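Local coordinates for protein alcohol oxidase (Myceliophthora thermophila, PDB 6F74) that binds FAD and probably oxidises an organic substrate, such as an alcohol, at the expense of oxygen, as a VAO-type flavoprotein oxidase, at residues Val130-Arg135 with Leu173-Phe178; Gly228-Pro232 with Tyr419-Leu425; Ala325-Leu331 with Phe354-Ser358. The contacts are given in a common frame with arbitrary orientation. Residues are numbered along the deposited sequence.

Interaction 1. Residues Val130-Arg135 with Leu173-Phe178. With NAG (2-acetamido-2-deoxy-beta-D-glucopyranose), chain J.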
loop_
_atom_site.group_PDB
_atom_site.type_symbol
_atom_site.label_atom_id
_atom_site.label_comp_id
_atom_site.label_asym_id
_atom_site.label_seq_id
_atom_site.Cartn_x
_atom_site.Cartn_y
_atom_site.Cartn_z
ATOM N N VAL A 130 14.516 2.015 17.328
ATOM C CA VAL A 130 14.520 0.970 18.362
ATOM C C VAL A 130 14.008 -0.321 17.720
ATOM O O VAL A 130 12.879 -0.369 17.227
ATOM C CB VAL A 130 13.649 1.383 19.549
ATOM C CG1 VAL A 130 13.494 0.240 20.542
ATOM C CG2 VAL A 130 14.246 2.605 20.232
ATOM N N ASN A 131 14.856 -1.344 17.697
ATOM C CA ASN A 131 14.477 -2.666 17.234
ATOM C C ASN A 131 13.623 -3.311 18.338
ATOM O O ASN A 131 14.136 -4.040 19.187
ATOM C CB ASN A 131 15.738 -3.502 16.908
ATOM C CG ASN A 131 15.423 -4.927 16.532
ATOM O OD1 ASN A 131 14.286 -5.246 16.231
ATOM N ND2 ASN A 131 16.442 -5.791 16.556
ATOM N N ALA A 132 12.326 -2.988 18.329
ATOM C CA ALA A 132 11.417 -3.349 19.416
ATOM C C ALA A 132 10.877 -4.744 19.207
ATOM O O ALA A 132 10.288 -5.012 18.161
ATOM C CB ALA A 132 10.262 -2.358 19.484
ATOM N N SER A 133 11.099 -5.626 20.172
ATOM C CA SER A 133 10.573 -7.013 20.136
ATOM C C SER A 133 9.673 -7.401 21.318
ATOM O O SER A 133 9.169 -8.501 21.344
ATOM C CB SER A 133 11.739 -8.025 19.996
ATOM O OG SER A 133 12.681 -7.848 21.039
ATOM N N THR A 134 9.461 -6.503 22.280
ATOM C CA THR A 134 8.561 -6.735 23.413
ATOM C C THR A 134 7.688 -5.507 23.584
ATOM O O THR A 134 8.016 -4.442 23.080
ATOM C CB THR A 134 9.331 -6.941 24.721
ATOM O OG1 THR A 134 10.005 -5.722 25.115
ATOM C CG2 THR A 134 10.326 -8.090 24.611
ATOM N N ARG A 135 6.598 -5.650 24.313
ATOM C CA ARG A 135 5.778 -4.504 24.713
ATOM C C ARG A 135 6.551 -3.479 25.558
ATOM O O ARG A 135 6.239 -2.296 25.507
ATOM C CB ARG A 135 4.562 -4.958 25.522
ATOM C CG ARG A 135 3.525 -5.673 24.698
ATOM C CD ARG A 135 2.320 -6.087 25.534
ATOM N NE ARG A 135 1.294 -6.666 24.659
ATOM C CZ ARG A 135 -0.012 -6.797 24.928
ATOM N NH1 ARG A 135 -0.512 -6.427 26.101
ATOM N NH2 ARG A 135 -0.809 -7.316 24.003
ATOM N N LEU A 173 10.069 3.763 15.927
ATOM C CA LEU A 173 9.607 2.537 16.536
ATOM C C LEU A 173 9.525 1.500 15.445
ATOM O O LEU A 173 8.545 1.475 14.670
ATOM C CB LEU A 173 8.241 2.755 17.186
ATOM C CG LEU A 173 7.605 1.500 17.801
ATOM C CD1 LEU A 173 8.430 0.964 18.961
ATOM C CD2 LEU A 173 6.205 1.860 18.230
ATOM N N TRP A 174 10.551 0.658 15.363
ATOM C CA TRP A 174 10.611 -0.427 14.358
ATOM C C TRP A 174 10.022 -1.725 14.931
ATOM O O TRP A 174 10.556 -2.306 15.874
ATOM C CB TRP A 174 12.063 -0.629 13.947
ATOM C CG TRP A 174 12.294 -1.491 12.746
ATOM C CD1 TRP A 174 11.471 -1.645 11.648
ATOM C CD2 TRP A 174 13.437 -2.299 12.500
ATOM N NE1 TRP A 174 12.046 -2.515 10.749
ATOM C CE2 TRP A 174 13.255 -2.926 11.244
ATOM C CE3 TRP A 174 14.611 -2.544 13.208
ATOM C CZ2 TRP A 174 14.211 -3.782 10.684
ATOM C CZ3 TRP A 174 15.565 -3.406 12.658
ATOM C CH2 TRP A 174 15.348 -4.016 11.404
ATOM N N LEU A 175 8.906 -2.170 14.353
ATOM C CA LEU A 175 8.139 -3.299 14.882
ATOM C C LEU A 175 8.430 -4.628 14.212
ATOM O O LEU A 175 7.796 -5.628 14.528
ATOM C CB LEU A 175 6.657 -2.960 14.808
ATOM C CG LEU A 175 6.275 -1.742 15.671
ATOM C CD1 LEU A 175 4.833 -1.352 15.370
ATOM C CD2 LEU A 175 6.461 -2.010 17.162
ATOM N N HIS A 176 9.421 -4.666 13.331
ATOM C CA HIS A 176 9.665 -5.840 12.467
ATOM C C HIS A 176 9.958 -7.124 13.256
ATOM O O HIS A 176 9.612 -8.202 12.821
ATOM C CB HIS A 176 10.767 -5.503 11.475
ATOM C CG HIS A 176 11.058 -6.579 10.483
ATOM N ND1 HIS A 176 12.279 -7.201 10.408
ATOM C CD2 HIS A 176 10.302 -7.107 9.497
ATOM C CE1 HIS A 176 12.255 -8.091 9.436
ATOM N NE2 HIS A 176 11.082 -8.027 8.844
ATOM N N SER A 177 10.572 -7.020 14.432
ATOM C CA SER A 177 10.779 -8.203 15.310
ATOM C C SER A 177 9.798 -8.317 16.478
ATOM O O SER A 177 10.068 -9.039 17.442
ATOM C CB SER A 177 12.207 -8.217 15.858
ATOM O OG SER A 177 13.144 -8.060 14.819
ATOM N N PHE A 178 8.666 -7.621 16.417
ATOM C CA PHE A 178 7.655 -7.693 17.460
ATOM C C PHE A 178 6.682 -8.754 17.019
ATOM O O PHE A 178 5.703 -8.465 16.328
ATOM C CB PHE A 178 6.989 -6.326 17.673
ATOM C CG PHE A 178 5.915 -6.335 18.722
ATOM C CD1 PHE A 178 6.225 -6.540 20.060
ATOM C CD2 PHE A 178 4.582 -6.152 18.366
ATOM C CE1 PHE A 178 5.231 -6.559 21.024
ATOM C CE2 PHE A 178 3.584 -6.136 19.342
ATOM C CZ PHE A 178 3.913 -6.357 20.672
HETATM C C1 NAG J . 16.419 -7.199 16.274
HETATM C C2 NAG J . 17.718 -7.725 15.694
HETATM C C3 NAG J . 17.543 -9.204 15.381
HETATM C C4 NAG J . 17.290 -9.995 16.657
HETATM C C5 NAG J . 16.034 -9.427 17.291
HETATM C C6 NAG J . 15.842 -10.075 18.668
HETATM C C7 NAG J . 18.954 -6.091 14.332
HETATM C C8 NAG J . 19.109 -5.542 12.944
HETATM N N2 NAG J . 18.037 -7.049 14.447
HETATM O O3 NAG J . 18.679 -9.700 14.675
HETATM O O4 NAG J . 17.153 -11.416 16.361
HETATM O O5 NAG J . 16.095 -7.984 17.443
HETATM O O6 NAG J . 14.735 -9.455 19.327
HETATM O O7 NAG J . 19.610 -5.674 15.272
HETATM O O HOH W 1 13.963 -6.193 13.126
HETATM O O HOH W 2 12.055 -4.562 15.172
HETATM O O HOH W 3 8.730 -10.725 19.946
#
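Asn131 carries an N-linked sugar right where two parallel strands part. Asn131 ND2 is bonded to C1 of the NAG at 1.4 Å. The strand ends hold together through two backbone hydrogen bonds: Trp174 N to Val130 O at 3.2 Å and Ala132 N to Trp174 O at 3.1 Å. Asn131 and Trp174 lie on one face of the sheet, where Asn131 CB is 4.0 Å from Trp174 CE3. The NAG methyl C8 lies at the edge of the indole. Water 2 donates to Asn131 OD1 and Trp174 O and accepts from Ser177 N, so it fills the gap that opens as residues 175-178 enter a type I turn. On the other side, Ala132 CB meets Leu173 CD1 at 3.8 Å. The Phe178 ring packs against the backbone at Thr134 and Arg135, where helix 135-147 starts. Thr134 OG1 caps that helix at Asp137 N. Strand 171-174 lies between 128-131 and 152-155, and Leu175 and Phe178 pack between helix 135-147 and strand 296-306.

Interaction 2. Residues Gly228-Pro232 with Tyr419-Leu425. With FAD (flavin-adenine dinucleotide), chain I.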
loop_
_atom_site.group_PDB
_atom_site.type_symbol
_atom_site.label_atom_id
_atom_site.label_comp_id
_atom_site.label_asym_id
_atom_site.label_seq_id
_atom_site.Cartn_x
_atom_site.Cartn_y
_atom_site.Cartn_z
ATOM N N GLY A 228 -5.246 -11.323 2.226
ATOM C CA GLY A 228 -4.065 -10.471 2.315
ATOM C C GLY A 228 -3.804 -9.833 0.970
ATOM O O GLY A 228 -4.623 -9.917 0.064
ATOM N N GLY A 229 -2.636 -9.233 0.833
ATOM C CA GLY A 229 -2.218 -8.591 -0.395
ATOM C C GLY A 229 -1.734 -9.564 -1.442
ATOM O O GLY A 229 -1.444 -10.752 -1.195
ATOM N N GLY A 230 -1.625 -9.029 -2.647
ATOM C CA GLY A 230 -1.095 -9.774 -3.785
ATOM C C GLY A 230 0.386 -10.041 -3.640
ATOM O O GLY A 230 0.899 -10.980 -4.252
ATOM N N SER A 231 1.066 -9.219 -2.829
ATOM C CA SER A 231 2.450 -9.428 -2.466
ATOM C C SER A 231 2.512 -9.823 -0.987
ATOM O O SER A 231 1.829 -9.210 -0.167
ATOM C CB SER A 231 3.215 -8.140 -2.681
ATOM O OG SER A 231 3.161 -7.761 -4.067
ATOM N N PRO A 232 3.325 -10.842 -0.627
ATOM C CA PRO A 232 3.321 -11.269 0.781
ATOM C C PRO A 232 4.261 -10.542 1.734
ATOM O O PRO A 232 4.244 -10.841 2.934
ATOM C CB PRO A 232 3.742 -12.760 0.701
ATOM C CG PRO A 232 3.737 -13.082 -0.758
ATOM C CD PRO A 232 4.056 -11.816 -1.438
ATOM N N TYR A 419 -3.169 -19.148 -5.593
ATOM C CA TYR A 419 -2.577 -17.915 -5.109
ATOM C C TYR A 419 -1.123 -17.861 -5.514
ATOM O O TYR A 419 -0.649 -16.862 -6.058
ATOM C CB TYR A 419 -2.690 -17.759 -3.585
ATOM C CG TYR A 419 -2.019 -16.502 -3.101
ATOM C CD1 TYR A 419 -2.659 -15.261 -3.202
ATOM C CD2 TYR A 419 -0.715 -16.524 -2.656
ATOM C CE1 TYR A 419 -2.021 -14.088 -2.801
ATOM C CE2 TYR A 419 -0.067 -15.368 -2.258
ATOM C CZ TYR A 419 -0.724 -14.149 -2.333
ATOM O OH TYR A 419 -0.048 -12.982 -1.964
ATOM N N TRP A 420 -0.412 -18.932 -5.212
ATOM C CA TRP A 420 1.029 -18.955 -5.436
ATOM C C TRP A 420 1.405 -19.033 -6.914
ATOM O O TRP A 420 2.481 -18.568 -7.302
ATOM C CB TRP A 420 1.671 -20.080 -4.634
ATOM C CG TRP A 420 1.573 -19.817 -3.116
ATOM C CD1 TRP A 420 0.857 -20.531 -2.186
ATOM C CD2 TRP A 420 2.194 -18.755 -2.400
ATOM N NE1 TRP A 420 1.003 -19.973 -0.936
ATOM C CE2 TRP A 420 1.842 -18.898 -1.039
ATOM C CE3 TRP A 420 3.052 -17.700 -2.777
ATOM C CZ2 TRP A 420 2.299 -18.021 -0.054
ATOM C CZ3 TRP A 420 3.509 -16.834 -1.804
ATOM C CH2 TRP A 420 3.141 -17.002 -0.451
ATOM N N ALA A 421 0.529 -19.612 -7.726
ATOM C CA ALA A 421 0.747 -19.694 -9.157
ATOM C C ALA A 421 0.493 -18.354 -9.853
ATOM O O ALA A 421 1.248 -17.977 -10.698
ATOM C CB ALA A 421 -0.136 -20.777 -9.748
ATOM N N GLU A 422 -0.574 -17.661 -9.473
ATOM C CA GLU A 422 -1.052 -16.478 -10.176
ATOM C C GLU A 422 -0.752 -15.163 -9.476
ATOM O O GLU A 422 -0.880 -14.095 -10.077
ATOM C CB GLU A 422 -2.556 -16.612 -10.371
ATOM C CG GLU A 422 -2.958 -17.886 -11.121
ATOM C CD GLU A 422 -2.718 -17.816 -12.615
ATOM O OE1 GLU A 422 -2.385 -16.715 -13.154
ATOM O OE2 GLU A 422 -2.859 -18.863 -13.278
ATOM N N SER A 423 -0.360 -15.229 -8.205
ATOM C CA SER A 423 -0.150 -14.029 -7.375
ATOM C C SER A 423 1.066 -14.312 -6.466
ATOM O O SER A 423 1.986 -15.033 -6.878
ATOM C CB SER A 423 -1.467 -13.647 -6.651
ATOM O OG SER A 423 -1.330 -12.574 -5.713
ATOM N N GLY A 424 1.096 -13.773 -5.250
ATOM C CA GLY A 424 2.228 -13.998 -4.349
ATOM C C GLY A 424 3.488 -13.375 -4.952
ATOM O O GLY A 424 4.516 -14.034 -5.087
ATOM N N LEU A 425 3.368 -12.110 -5.337
ATOM C CA LEU A 425 4.410 -11.431 -6.098
ATOM C C LEU A 425 5.550 -10.927 -5.208
ATOM O O LEU A 425 5.343 -10.533 -4.034
ATOM C CB LEU A 425 3.807 -10.269 -6.896
ATOM C CG LEU A 425 2.665 -10.615 -7.868
ATOM C CD1 LEU A 425 2.113 -9.386 -8.541
ATOM C CD2 LEU A 425 3.092 -11.657 -8.932
HETATM P PA FAD I . 5.028 0.608 6.786
HETATM O O1A FAD I . 5.849 1.534 5.892
HETATM O O2A FAD I . 5.786 -0.166 7.818
HETATM O O5B FAD I . 3.914 1.493 7.471
HETATM C C5B FAD I . 2.932 2.100 6.676
HETATM C C4B FAD I . 2.178 3.115 7.516
HETATM O O4B FAD I . 1.512 2.389 8.536
HETATM C C3B FAD I . 3.015 4.143 8.234
HETATM O O3B FAD I . 2.202 5.310 8.404
HETATM C C2B FAD I . 3.241 3.554 9.605
HETATM O O2B FAD I . 3.355 4.508 10.668
HETATM C C1B FAD I . 1.969 2.780 9.823
HETATM N N9A FAD I . 2.078 1.569 10.644
HETATM C C8A FAD I . 2.698 0.429 10.312
HETATM N N7A FAD I . 2.567 -0.491 11.287
HETATM C C5A FAD I . 1.842 0.074 12.249
HETATM C C6A FAD I . 1.343 -0.383 13.545
HETATM N N6A FAD I . 1.647 -1.648 13.918
HETATM N N1A FAD I . 0.622 0.498 14.287
HETATM C C2A FAD I . 0.362 1.754 13.841
HETATM N N3A FAD I . 0.775 2.232 12.639
HETATM C C4A FAD I . 1.507 1.429 11.823
HETATM N N1 FAD I . -1.151 -2.868 -0.984
HETATM C C2 FAD I . -2.250 -3.533 -1.407
HETATM O O2 FAD I . -3.383 -3.111 -1.060
HETATM N N3 FAD I . -2.167 -4.646 -2.164
HETATM C C4 FAD I . -0.992 -5.150 -2.580
HETATM O O4 FAD I . -0.919 -6.170 -3.297
HETATM C C4X FAD I . 0.258 -4.472 -2.177
HETATM N N5 FAD I . 1.465 -4.926 -2.570
HETATM C C5X FAD I . 2.594 -4.287 -2.177
HETATM C C6 FAD I . 3.835 -4.782 -2.577
HETATM C C7 FAD I . 5.018 -4.179 -2.187
HETATM C C7M FAD I . 6.267 -4.829 -2.729
HETATM C C8 FAD I . 4.973 -2.979 -1.304
HETATM C C8M FAD I . 6.225 -2.282 -0.790
HETATM C C9 FAD I . 3.737 -2.467 -0.922
HETATM C C9A FAD I . 2.529 -3.072 -1.310
HETATM N N10 FAD I . 1.249 -2.596 -0.912
HETATM C C10 FAD I . 0.099 -3.274 -1.338
HETATM C "C1'" FAD I . 1.063 -1.352 -0.129
HETATM C "C2'" FAD I . 0.850 -1.425 1.347
HETATM O "O2'" FAD I . -0.531 -1.708 1.561
HETATM C "C3'" FAD I . 1.165 -0.062 1.972
HETATM O "O3'" FAD I . 2.458 0.421 1.565
HETATM C "C4'" FAD I . 1.082 -0.103 3.491
HETATM O "O4'" FAD I . 1.371 1.194 4.022
HETATM C "C5'" FAD I . 2.032 -1.140 4.070
HETATM O "O5'" FAD I . 1.931 -1.170 5.483
HETATM P P FAD I . 3.262 -1.620 6.211
HETATM O O1P FAD I . 3.792 -2.876 5.575
HETATM O O2P FAD I . 2.967 -1.592 7.673
HETATM O O3P FAD I . 4.231 -0.394 5.790
#
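Segment 228-232 is a loop without regular secondary structure, and it meets the end of helix 415-422. The helix is still intact at Tyr419, whose O accepts Ser423 N at 2.7 Å. Ser423 is the first residue to leave helical angles, and Gly424 follows with positive phi, a conformation that favours glycine. A side chain there would also clash with the Trp420 ring. The turn brings the chain back to the loop, so that the CA atoms of Ser231 and Leu425 are 4.6 Å apart. Leu425 N donates to Gly230 O at 2.9 Å, with a nearly straight N-H...O angle of 165°. Ser231 CA adds a CA-H...O contact to Leu425 O at 3.5 Å.

Two hydroxyls reinforce this backbone link. Ser423 OG donates to Gly230 O at 3.1 Å, and Tyr419 OH donates to Gly229 O at 2.7 Å. Tyr216 OH also bonds to Gly229 O, and its ring meets that of Tyr419 edge-to-face. Pro232 packs beside the polar part: its CG is 3.9 Å from Trp420 CZ3, and its CD is 3.2 Å from Leu425 O. Trp420 NE1 is hydrogen-bonded to Gln220 OE1.

The loop also faces the flavin. Gly230 N donates to FAD O4 at 3.0 Å, and Ser231 OG is 3.4 Å from FAD C6. A side chain at Gly229 would crowd FAD C4. Thus the carbonyls of Gly229 and Gly230 bind the helix end while Gly230 N binds the flavin, which is consistent with a loop held in position beside the isoalloxazine.

Interaction 3. Residues Ala325-Leu331 with Phe354-Ser358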
loop_
_atom_site.group_PDB
_atom_site.type_symbol
_atom_site.label_atom_id
_atom_site.label_comp_id
_atom_site.label_asym_id
_atom_site.label_seq_id
_atom_site.Cartn_x
_atom_site.Cartn_y
_atom_site.Cartn_z
ATOM N N ALA A 325 2.864 5.456 -32.436
ATOM C CA ALA A 325 2.969 6.293 -31.240
ATOM C C ALA A 325 1.590 6.616 -30.664
ATOM O O ALA A 325 1.409 6.592 -29.465
ATOM C CB ALA A 325 3.710 7.582 -31.587
ATOM N N GLU A 326 0.618 6.893 -31.531
ATOM C CA GLU A 326 -0.763 7.144 -31.096
ATOM C C GLU A 326 -1.450 5.870 -30.515
ATOM O O GLU A 326 -2.205 5.971 -29.548
ATOM C CB GLU A 326 -1.584 7.681 -32.262
ATOM C CG GLU A 326 -3.005 8.108 -31.887
ATOM C CD GLU A 326 -3.767 8.756 -33.008
ATOM O OE1 GLU A 326 -3.108 9.355 -33.927
ATOM O OE2 GLU A 326 -5.017 8.801 -32.918
ATOM N N ASN A 327 -1.191 4.695 -31.116
ATOM C CA ASN A 327 -1.814 3.424 -30.731
ATOM C C ASN A 327 -3.331 3.534 -30.555
ATOM O O ASN A 327 -3.901 3.038 -29.586
ATOM C CB ASN A 327 -1.142 2.827 -29.473
ATOM C CG ASN A 327 -0.218 1.652 -29.800
ATOM O OD1 ASN A 327 -0.347 1.015 -30.813
ATOM N ND2 ASN A 327 0.672 1.344 -28.894
ATOM N N LYS A 328 -3.955 4.163 -31.539
ATOM C CA LYS A 328 -5.383 4.449 -31.480
ATOM C C LYS A 328 -6.218 3.165 -31.219
ATOM O O LYS A 328 -7.031 3.169 -30.307
ATOM C CB LYS A 328 -5.830 5.172 -32.732
ATOM C CG LYS A 328 -7.248 5.696 -32.631
ATOM C CD LYS A 328 -7.736 6.280 -33.948
ATOM C CE LYS A 328 -9.250 6.492 -33.906
ATOM N NZ LYS A 328 -10.014 5.242 -33.558
ATOM N N ASP A 329 -5.970 2.095 -31.992
ATOM C CA ASP A 329 -6.784 0.876 -31.869
ATOM C C ASP A 329 -6.626 0.147 -30.531
ATOM O O ASP A 329 -7.598 -0.317 -29.959
ATOM C CB ASP A 329 -6.461 -0.128 -32.989
ATOM C CG ASP A 329 -6.758 0.404 -34.375
ATOM O OD1 ASP A 329 -7.772 1.079 -34.617
ATOM O OD2 ASP A 329 -5.929 0.127 -35.237
ATOM N N LEU A 330 -5.387 0.056 -30.051
ATOM C CA LEU A 330 -5.102 -0.504 -28.729
ATOM C C LEU A 330 -5.856 0.207 -27.633
ATOM O O LEU A 330 -6.437 -0.416 -26.738
ATOM C CB LEU A 330 -3.595 -0.454 -28.405
ATOM C CG LEU A 330 -3.248 -0.940 -26.978
ATOM C CD1 LEU A 330 -3.673 -2.404 -26.802
ATOM C CD2 LEU A 330 -1.790 -0.751 -26.662
ATOM N N LEU A 331 -5.815 1.517 -27.677
ATOM C CA LEU A 331 -6.459 2.328 -26.640
ATOM C C LEU A 331 -7.967 2.309 -26.785
ATOM O O LEU A 331 -8.655 2.371 -25.781
ATOM C CB LEU A 331 -5.908 3.763 -26.630
ATOM C CG LEU A 331 -4.429 3.999 -26.271
ATOM C CD1 LEU A 331 -4.126 5.453 -25.949
ATOM C CD2 LEU A 331 -3.932 3.155 -25.105
ATOM N N PHE A 354 -2.744 -4.587 -16.571
ATOM C CA PHE A 354 -1.567 -3.747 -16.738
ATOM C C PHE A 354 -1.486 -3.356 -18.196
ATOM O O PHE A 354 -1.667 -4.206 -19.043
ATOM C CB PHE A 354 -0.287 -4.540 -16.392
ATOM C CG PHE A 354 -0.227 -5.011 -14.972
ATOM C CD1 PHE A 354 -0.858 -6.200 -14.589
ATOM C CD2 PHE A 354 0.445 -4.278 -14.005
ATOM C CE1 PHE A 354 -0.813 -6.645 -13.263
ATOM C CE2 PHE A 354 0.493 -4.730 -12.681
ATOM C CZ PHE A 354 -0.137 -5.917 -12.310
ATOM N N TRP A 355 -1.168 -2.108 -18.493
ATOM C CA TRP A 355 -1.097 -1.695 -19.882
ATOM C C TRP A 355 -0.216 -0.476 -20.086
ATOM O O TRP A 355 0.023 0.312 -19.149
ATOM C CB TRP A 355 -2.505 -1.472 -20.472
ATOM C CG TRP A 355 -3.337 -0.322 -19.882
ATOM C CD1 TRP A 355 -4.203 -0.397 -18.855
ATOM C CD2 TRP A 355 -3.399 1.038 -20.357
ATOM N NE1 TRP A 355 -4.786 0.835 -18.614
ATOM C CE2 TRP A 355 -4.317 1.728 -19.538
ATOM C CE3 TRP A 355 -2.759 1.734 -21.388
ATOM C CZ2 TRP A 355 -4.591 3.086 -19.700
ATOM C CZ3 TRP A 355 -3.038 3.091 -21.553
ATOM C CH2 TRP A 355 -3.945 3.750 -20.717
ATOM N N PHE A 356 0.230 -0.338 -21.325
ATOM C CA PHE A 356 1.204 0.665 -21.720
ATOM C C PHE A 356 0.861 1.112 -23.114
ATOM O O PHE A 356 0.688 0.274 -24.015
ATOM C CB PHE A 356 2.642 0.092 -21.750
ATOM C CG PHE A 356 3.211 -0.167 -20.403
ATOM C CD1 PHE A 356 3.860 0.846 -19.713
ATOM C CD2 PHE A 356 3.084 -1.431 -19.811
ATOM C CE1 PHE A 356 4.359 0.612 -18.434
ATOM C CE2 PHE A 356 3.587 -1.650 -18.541
ATOM C CZ PHE A 356 4.231 -0.638 -17.854
ATOM N N ARG A 357 0.790 2.410 -23.304
ATOM C CA ARG A 357 0.736 2.985 -24.654
ATOM C C ARG A 357 2.040 2.787 -25.395
ATOM O O ARG A 357 2.066 2.540 -26.582
ATOM C CB ARG A 357 0.458 4.475 -24.602
ATOM C CG ARG A 357 -0.030 4.944 -25.974
ATOM C CD ARG A 357 0.544 6.259 -26.470
ATOM N NE ARG A 357 -0.175 7.380 -25.912
ATOM C CZ ARG A 357 -1.206 8.002 -26.477
ATOM N NH1 ARG A 357 -1.675 7.679 -27.673
ATOM N NH2 ARG A 357 -1.754 9.009 -25.778
ATOM N N SER A 358 3.129 2.918 -24.665
ATOM C CA SER A 358 4.467 2.639 -25.207
ATOM C C SER A 358 5.313 2.146 -24.062
ATOM O O SER A 358 5.139 2.602 -22.927
ATOM C CB SER A 358 5.077 3.933 -25.763
ATOM O OG SER A 358 5.376 4.789 -24.676
#
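Arg357 and Leu331 bury the most surface in this contact, followed by Trp355. Arg357 follows strand 349-356, and its side chain reaches back along the segment 325-331. Arg357 NH1 donates to Glu326 O at 2.6 Å, a weak bond because the angle at the hydrogen is only 122°. Arg357 CD is 3.1 Å from Ala325 O. Leu331 CD1 lies over one face of the guanidinium, 3.7 Å from Arg357 NH1. The other methyl, Leu331 CD2, is 3.7 Å from Trp355 CZ3. Leu330 CD2 also packs on the backbone, 3.8 Å from Phe356 O.

Asn327 sits at the N-cap position of helix 328-346, but its side chain makes no capping bond. Asn327 ND2 instead donates to Arg357 O at 3.0 Å. The main chain and side chain of Arg357 are thus both tied to the segment before the helix.

The strongest partner of Arg357 is Glu456 of helix 448-458, a salt bridge through NH2, and its NE bonds to Gly460 O. The buried charge is thus met by a carboxylate and by backbone carbonyls, with leucine packed against its flat face. The chemistry joins the start of one helix to the end of a strand and to a second helix.

In the fold
The three contacts run from the FAD-binding part across the flavin to the far end. Interaction 1 closes first along the chain and lies in the small mixed sheet; its Leu175 touches FAD. Interaction 2 is about 26 Å away, centre to centre, and joins the flavin-side loop after strand 224-225 to helix 415-422. Interaction 3 is nested inside the loop that interaction 2 closes. It lies about 27 Å from interaction 2 between centres, at one strand of the seven-stranded antiparallel sheet. The centres of interactions 1 and 3 are about 46 Å apart, on opposite sides of the chain's centre. Interaction 2 links the FAD-binding region to the part containing that sheet, with the flavin beside the junction.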